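Local coordinates for protein agmatinase (Deinococcus radiodurans, PDB 1WOH) that probably hydrolyses agmatine to putrescine and urea, as a manganese-dependent enzyme of the arginase family, at residues L137-L142 with P171-I176; F148-N153 with F163-E168. All blocks are in the same frame, centred on the assembly; numbering follows the deposited sequence.

Interaction 1. Residues L137-L142 with P171-I176; sequences LHVVQL and PNLVHI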
loop_
_atom_site.group_PDB
_atom_site.type_symbol
_atom_site.label_atom_id
_atom_site.label_comp_id
_atom_site.label_asym_id
_atom_site.label_seq_id
_atom_site.Cartn_x
_atom_site.Cartn_y
_atom_site.Cartn_z
ATOM N N LEU A 137 -10.505 -42.089 -9.002
ATOM C CA LEU A 137 -10.470 -40.727 -8.497
ATOM C C LEU A 137 -10.700 -39.712 -9.614
ATOM O O LEU A 137 -10.070 -39.772 -10.681
ATOM C CB LEU A 137 -9.124 -40.457 -7.821
ATOM C CG LEU A 137 -8.873 -39.018 -7.355
ATOM C CD1 LEU A 137 -9.868 -38.672 -6.263
ATOM C CD2 LEU A 137 -7.430 -38.870 -6.841
ATOM N N HIS A 138 -11.618 -38.781 -9.357
ATOM C CA HIS A 138 -11.951 -37.718 -10.293
ATOM C C HIS A 138 -11.558 -36.397 -9.650
ATOM O O HIS A 138 -11.659 -36.243 -8.437
ATOM C CB HIS A 138 -13.457 -37.665 -10.569
ATOM C CG HIS A 138 -13.950 -38.736 -11.490
ATOM N ND1 HIS A 138 -14.647 -38.457 -12.645
ATOM C CD2 HIS A 138 -13.865 -40.084 -11.416
ATOM C CE1 HIS A 138 -14.969 -39.589 -13.245
ATOM N NE2 HIS A 138 -14.505 -40.591 -12.521
ATOM N N VAL A 139 -11.088 -35.455 -10.457
ATOM C CA VAL A 139 -10.746 -34.140 -9.931
ATOM C C VAL A 139 -11.600 -33.100 -10.625
ATOM O O VAL A 139 -11.739 -33.116 -11.852
ATOM C CB VAL A 139 -9.261 -33.754 -10.172
ATOM C CG1 VAL A 139 -9.038 -32.268 -9.804
ATOM C CG2 VAL A 139 -8.354 -34.628 -9.332
ATOM N N VAL A 140 -12.213 -32.226 -9.829
ATOM C CA VAL A 140 -13.008 -31.125 -10.363
ATOM C C VAL A 140 -12.111 -29.931 -10.063
ATOM O O VAL A 140 -11.873 -29.590 -8.909
ATOM C CB VAL A 140 -14.368 -30.975 -9.645
ATOM C CG1 VAL A 140 -15.019 -29.656 -10.051
ATOM C CG2 VAL A 140 -15.286 -32.133 -10.036
ATOM N N GLN A 141 -11.611 -29.320 -11.126
ATOM C CA GLN A 141 -10.671 -28.214 -11.029
ATOM C C GLN A 141 -11.210 -26.864 -11.503
ATOM O O GLN A 141 -11.628 -26.732 -12.657
ATOM C CB GLN A 141 -9.425 -28.610 -11.848
ATOM C CG GLN A 141 -8.468 -27.499 -12.220
ATOM C CD GLN A 141 -7.459 -27.930 -13.286
ATOM O OE1 GLN A 141 -7.571 -29.017 -13.867
ATOM N NE2 GLN A 141 -6.482 -27.070 -13.559
ATOM N N LEU A 142 -11.215 -25.871 -10.611
ATOM C CA LEU A 142 -11.645 -24.517 -10.979
ATOM C C LEU A 142 -10.313 -23.832 -11.253
ATOM O O LEU A 142 -9.429 -23.837 -10.400
ATOM C CB LEU A 142 -12.368 -23.821 -9.826
ATOM C CG LEU A 142 -13.728 -24.387 -9.403
ATOM C CD1 LEU A 142 -14.366 -23.433 -8.417
ATOM C CD2 LEU A 142 -14.635 -24.553 -10.606
ATOM N N PRO A 171 -2.293 -44.002 -11.241
ATOM C CA PRO A 171 -3.127 -44.607 -12.278
ATOM C C PRO A 171 -4.617 -44.565 -11.940
ATOM O O PRO A 171 -5.458 -44.670 -12.832
ATOM C CB PRO A 171 -2.576 -46.034 -12.378
ATOM C CG PRO A 171 -2.080 -46.302 -10.983
ATOM C CD PRO A 171 -1.400 -44.997 -10.621
ATOM N N ASN A 172 -4.937 -44.395 -10.660
ATOM C CA ASN A 172 -6.333 -44.338 -10.221
ATOM C C ASN A 172 -6.995 -42.985 -10.509
ATOM O O ASN A 172 -8.223 -42.874 -10.476
ATOM C CB ASN A 172 -6.442 -44.667 -8.725
ATOM C CG ASN A 172 -5.656 -43.709 -7.852
ATOM O OD1 ASN A 172 -4.467 -43.485 -8.075
ATOM N ND2 ASN A 172 -6.314 -43.145 -6.841
ATOM N N LEU A 173 -6.185 -41.963 -10.792
ATOM C CA LEU A 173 -6.717 -40.633 -11.115
ATOM C C LEU A 173 -7.146 -40.753 -12.571
ATOM O O LEU A 173 -6.364 -40.494 -13.494
ATOM C CB LEU A 173 -5.626 -39.567 -10.966
ATOM C CG LEU A 173 -6.095 -38.133 -10.700
ATOM C CD1 LEU A 173 -4.877 -37.218 -10.629
ATOM C CD2 LEU A 173 -7.045 -37.673 -11.789
ATOM N N VAL A 174 -8.403 -41.139 -12.774
ATOM C CA VAL A 174 -8.913 -41.384 -14.111
ATOM C C VAL A 174 -9.544 -40.258 -14.898
ATOM O O VAL A 174 -9.713 -40.381 -16.111
ATOM C CB VAL A 174 -9.928 -42.548 -14.091
ATOM C CG1 VAL A 174 -9.263 -43.808 -13.557
ATOM C CG2 VAL A 174 -11.125 -42.178 -13.225
ATOM N N HIS A 175 -9.898 -39.161 -14.242
ATOM C CA HIS A 175 -10.543 -38.093 -14.981
ATOM C C HIS A 175 -10.468 -36.753 -14.284
ATOM O O HIS A 175 -10.512 -36.674 -13.062
ATOM C CB HIS A 175 -12.013 -38.465 -15.222
ATOM C CG HIS A 175 -12.750 -37.495 -16.090
ATOM N ND1 HIS A 175 -13.472 -36.436 -15.583
ATOM C CD2 HIS A 175 -12.842 -37.405 -17.437
ATOM C CE1 HIS A 175 -13.979 -35.734 -16.582
ATOM N NE2 HIS A 175 -13.611 -36.301 -17.718
ATOM N N ILE A 176 -10.333 -35.704 -15.083
ATOM C CA ILE A 176 -10.300 -34.341 -14.572
ATOM C C ILE A 176 -11.287 -33.501 -15.360
ATOM O O ILE A 176 -11.390 -33.617 -16.582
ATOM C CB ILE A 176 -8.903 -33.678 -14.720
ATOM C CG1 ILE A 176 -7.852 -34.476 -13.950
ATOM C CG2 ILE A 176 -8.943 -32.244 -14.167
ATOM C CD1 ILE A 176 -6.443 -33.848 -14.014
HETATM O O HOH W 1 -14.215 -35.090 -12.963
#
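Val-139 N donates to His-175 O at 2.9 Å, the one backbone bond of good geometry across this pair of parallel strands. Two weak bonds precede it, Leu-137 N to Asn-172 O and Val-174 N to Leu-137 O. Leu-137 pairs with Leu-173 but His-138 with His-175, so Val-174 is the extra residue of a beta bulge.

On one face of the sheet the two histidines meet. His-175 CB sits over the His-138 ring, 3.9 Å from its centroid, in a CH-pi contact, while the imidazoles themselves lie oblique, their planes 43° apart. CG of His-175 is anti to the backbone N (chi1 -174°), and the ring end leads away from strand 137-142. A water in the plane of both rings lies 3.0 Å from His-175 ND1 and reaches His-138 ND1 and Val-139 O only weakly; His-175 NE2 bonds to Thr-200.

On the other face apolar side chains meet. Leu-137 CD2 touches Leu-173 CG, Val-139 CG2 meets Leu-173 CD2 at 4.1 Å, and Val-139 CB rests against Ile-176 CG1. Farther along, Gln-141 OE1 lies 3.5 Å from Ile-176 CG2 and bonds to Thr-178, while its NE2 bonds to the manganese ligand Asp-143.

Helix 162-169, the middle of this beta-alpha-beta unit, packs on this face through Phe-163 and Ala-166, and strand 223-229 flanks 137-142 on its other edge within the parallel sheet of the arginase fold.

Interaction 2. Residues F148-N153 with F163-E168; sequences FTDTRN and FRRACE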
loop_
_atom_site.group_PDB
_atom_site.type_symbol
_atom_site.label_atom_id
_atom_site.label_comp_id
_atom_site.label_asym_id
_atom_site.label_seq_id
_atom_site.Cartn_x
_atom_site.Cartn_y
_atom_site.Cartn_z
ATOM N N PHE A 148 -1.588 -28.757 -16.962
ATOM C CA PHE A 148 -1.364 -30.152 -17.332
ATOM C C PHE A 148 -0.113 -30.215 -18.219
ATOM O O PHE A 148 0.033 -31.107 -19.056
ATOM C CB PHE A 148 -2.568 -30.691 -18.114
ATOM C CG PHE A 148 -2.632 -32.193 -18.173
ATOM C CD1 PHE A 148 -2.811 -32.934 -17.012
ATOM C CD2 PHE A 148 -2.519 -32.867 -19.391
ATOM C CE1 PHE A 148 -2.878 -34.329 -17.051
ATOM C CE2 PHE A 148 -2.583 -34.260 -19.440
ATOM C CZ PHE A 148 -2.763 -34.988 -18.264
ATOM N N THR A 149 0.792 -29.262 -18.025
ATOM C CA THR A 149 2.017 -29.201 -18.819
ATOM C C THR A 149 3.069 -30.207 -18.348
ATOM O O THR A 149 3.200 -30.470 -17.159
ATOM C CB THR A 149 2.590 -27.765 -18.777
ATOM O OG1 THR A 149 1.732 -26.904 -19.538
ATOM C CG2 THR A 149 4.008 -27.713 -19.342
ATOM N N ASP A 150 3.807 -30.790 -19.290
ATOM C CA ASP A 150 4.850 -31.749 -18.935
ATOM C C ASP A 150 6.050 -30.988 -18.358
ATOM O O ASP A 150 6.364 -31.118 -17.174
ATOM C CB ASP A 150 5.271 -32.562 -20.168
ATOM C CG ASP A 150 6.346 -33.589 -19.851
ATOM O OD1 ASP A 150 6.719 -33.713 -18.663
ATOM O OD2 ASP A 150 6.816 -34.273 -20.791
ATOM N N THR A 151 6.720 -30.202 -19.200
ATOM C CA THR A 151 7.865 -29.407 -18.761
ATOM C C THR A 151 7.687 -27.936 -19.125
ATOM O O THR A 151 7.156 -27.601 -20.189
ATOM C CB THR A 151 9.190 -29.901 -19.395
ATOM O OG1 THR A 151 9.513 -31.200 -18.885
ATOM C CG2 THR A 151 10.322 -28.953 -19.068
ATOM N N ARG A 152 8.133 -27.065 -18.226
ATOM C CA ARG A 152 8.058 -25.619 -18.415
ATOM C C ARG A 152 9.289 -25.028 -17.734
ATOM O O ARG A 152 9.635 -25.416 -16.623
ATOM C CB ARG A 152 6.794 -25.054 -17.751
ATOM C CG ARG A 152 6.442 -23.623 -18.158
ATOM C CD ARG A 152 5.652 -22.915 -17.062
ATOM N NE ARG A 152 6.510 -22.593 -15.918
ATOM C CZ ARG A 152 6.080 -22.146 -14.742
ATOM N NH1 ARG A 152 6.957 -21.888 -13.780
ATOM N NH2 ARG A 152 4.780 -21.966 -14.516
ATOM N N ASN A 153 9.944 -24.088 -18.403
ATOM C CA ASN A 153 11.138 -23.452 -17.857
ATOM C C ASN A 153 12.125 -24.449 -17.258
ATOM O O ASN A 153 12.632 -24.252 -16.153
ATOM C CB ASN A 153 10.757 -22.406 -16.810
ATOM C CG ASN A 153 9.848 -21.332 -17.373
ATOM O OD1 ASN A 153 8.626 -21.388 -17.213
ATOM N ND2 ASN A 153 10.439 -20.356 -18.056
ATOM N N PHE A 163 -1.173 -31.426 -12.345
ATOM C CA PHE A 163 -2.068 -32.504 -12.740
ATOM C C PHE A 163 -1.440 -33.500 -13.699
ATOM O O PHE A 163 -1.886 -34.642 -13.795
ATOM C CB PHE A 163 -3.366 -31.922 -13.302
ATOM C CG PHE A 163 -4.141 -31.146 -12.284
ATOM C CD1 PHE A 163 -4.245 -29.761 -12.371
ATOM C CD2 PHE A 163 -4.709 -31.794 -11.192
ATOM C CE1 PHE A 163 -4.905 -29.029 -11.374
ATOM C CE2 PHE A 163 -5.370 -31.076 -10.191
ATOM C CZ PHE A 163 -5.466 -29.690 -10.284
ATOM N N ARG A 164 -0.390 -33.075 -14.391
ATOM C CA ARG A 164 0.314 -33.955 -15.313
ATOM C C ARG A 164 1.139 -34.909 -14.447
ATOM O O ARG A 164 1.162 -36.121 -14.684
ATOM C CB ARG A 164 1.226 -33.133 -16.233
ATOM C CG ARG A 164 1.812 -33.913 -17.406
ATOM C CD ARG A 164 0.719 -34.432 -18.337
ATOM N NE ARG A 164 1.278 -35.038 -19.544
ATOM C CZ ARG A 164 1.575 -34.374 -20.659
ATOM N NH1 ARG A 164 1.362 -33.063 -20.748
ATOM N NH2 ARG A 164 2.112 -35.020 -21.685
ATOM N N ARG A 165 1.800 -34.357 -13.430
ATOM C CA ARG A 165 2.608 -35.155 -12.513
ATOM C C ARG A 165 1.692 -36.090 -11.726
ATOM O O ARG A 165 2.020 -37.250 -11.494
ATOM C CB ARG A 165 3.365 -34.255 -11.533
ATOM C CG ARG A 165 4.441 -33.373 -12.164
ATOM C CD ARG A 165 5.623 -34.212 -12.654
ATOM N NE ARG A 165 5.411 -34.756 -13.990
ATOM C CZ ARG A 165 5.463 -34.031 -15.102
ATOM N NH1 ARG A 165 5.724 -32.732 -15.037
ATOM N NH2 ARG A 165 5.255 -34.601 -16.282
ATOM N N ALA A 166 0.536 -35.572 -11.320
ATOM C CA ALA A 166 -0.421 -36.365 -10.561
ATOM C C ALA A 166 -0.880 -37.597 -11.345
ATOM O O ALA A 166 -0.863 -38.719 -10.828
ATOM C CB ALA A 166 -1.632 -35.497 -10.177
ATOM N N CYS A 167 -1.292 -37.388 -12.589
ATOM C CA CYS A 167 -1.772 -38.489 -13.408
ATOM C C CYS A 167 -0.727 -39.557 -13.660
ATOM O O CYS A 167 -1.030 -40.748 -13.615
ATOM C CB CYS A 167 -2.329 -37.964 -14.734
ATOM S SG CYS A 167 -3.969 -37.202 -14.554
ATOM N N GLU A 168 0.510 -39.151 -13.913
ATOM C CA GLU A 168 1.537 -40.150 -14.156
ATOM C C GLU A 168 1.922 -40.897 -12.880
ATOM O O GLU A 168 2.439 -42.010 -12.939
ATOM C CB GLU A 168 2.766 -39.520 -14.829
ATOM C CG GLU A 168 3.209 -38.195 -14.278
ATOM C CD GLU A 168 4.462 -37.674 -14.968
ATOM O OE1 GLU A 168 4.427 -37.443 -16.196
ATOM O OE2 GLU A 168 5.484 -37.500 -14.276
#
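Asp-150 OD1 is gripped by two cationic side chains, Arg-165 NH2 at 2.9 Å and Lys-156 from the intervening loop. The arginine comes from above the carboxylate plane, and the two flat groups are turned 55° apart. Its other terminal nitrogen, NH1, donates to the backbone Asp-150 O at 2.8 Å, on a lone pair and nearly in the guanidinium plane. The same guanidinium also holds Glu-168 side-on, with NE to OE2 (2.8 Å) and NH2 to OE1, so acids on both segments fix its rotation. An alanine in place of Arg-165 would probably leave Asp-150 O without this donor, Glu-168 without this cationic mate and the loop at Asp-150 less firmly tied to the helix.

Arg-164 makes the second attachment. Its CD lies 3.4 Å above the centre of the Phe-148 ring, a CH-pi contact. The chain bends at chi2 (62°), which puts CD over the ring; beyond it the guanidinium plane is tilted 20° from that of the ring. NH1 then donates to Phe-148 O at 2.9 Å, in the carbonyl plane, and forms a salt bridge with Glu-189. Asp-150 CB lies over one face of this guanidinium.

At the edge of the Phe-148 ring, CD1 meets Phe-163 CB at 3.9 Å and CE1 meets Cys-167 SG at 4.0 Å, a sulfur-aromatic contact. Helix 188-196 touches Phe-148 and Arg-164 through Ala-193, while helix 124-128 meets Phe-163 and Arg-165, and strand 173-181 touches Phe-163 through Ile-176 and Cys-167 through Leu-173.

From the N terminus, the chain runs along strand 137-142, passes the manganese ligands Asp-143, His-145 and Asp-147, and enters the loop 148-153. Helix 162-169 folds back on that loop, and interaction 2 closes this short excursion. The chain then turns into strand 173-181, which lies beside the first strand and closes the larger loop as interaction 1. Interaction 1 thus completes the beta-alpha-beta unit, and interaction 2 lies within its connection. Phe-163 joins the two: its ring packs on Gln-141 and Val-139, its CB meets Ile-176, and it also reaches the manganese ligand His-121.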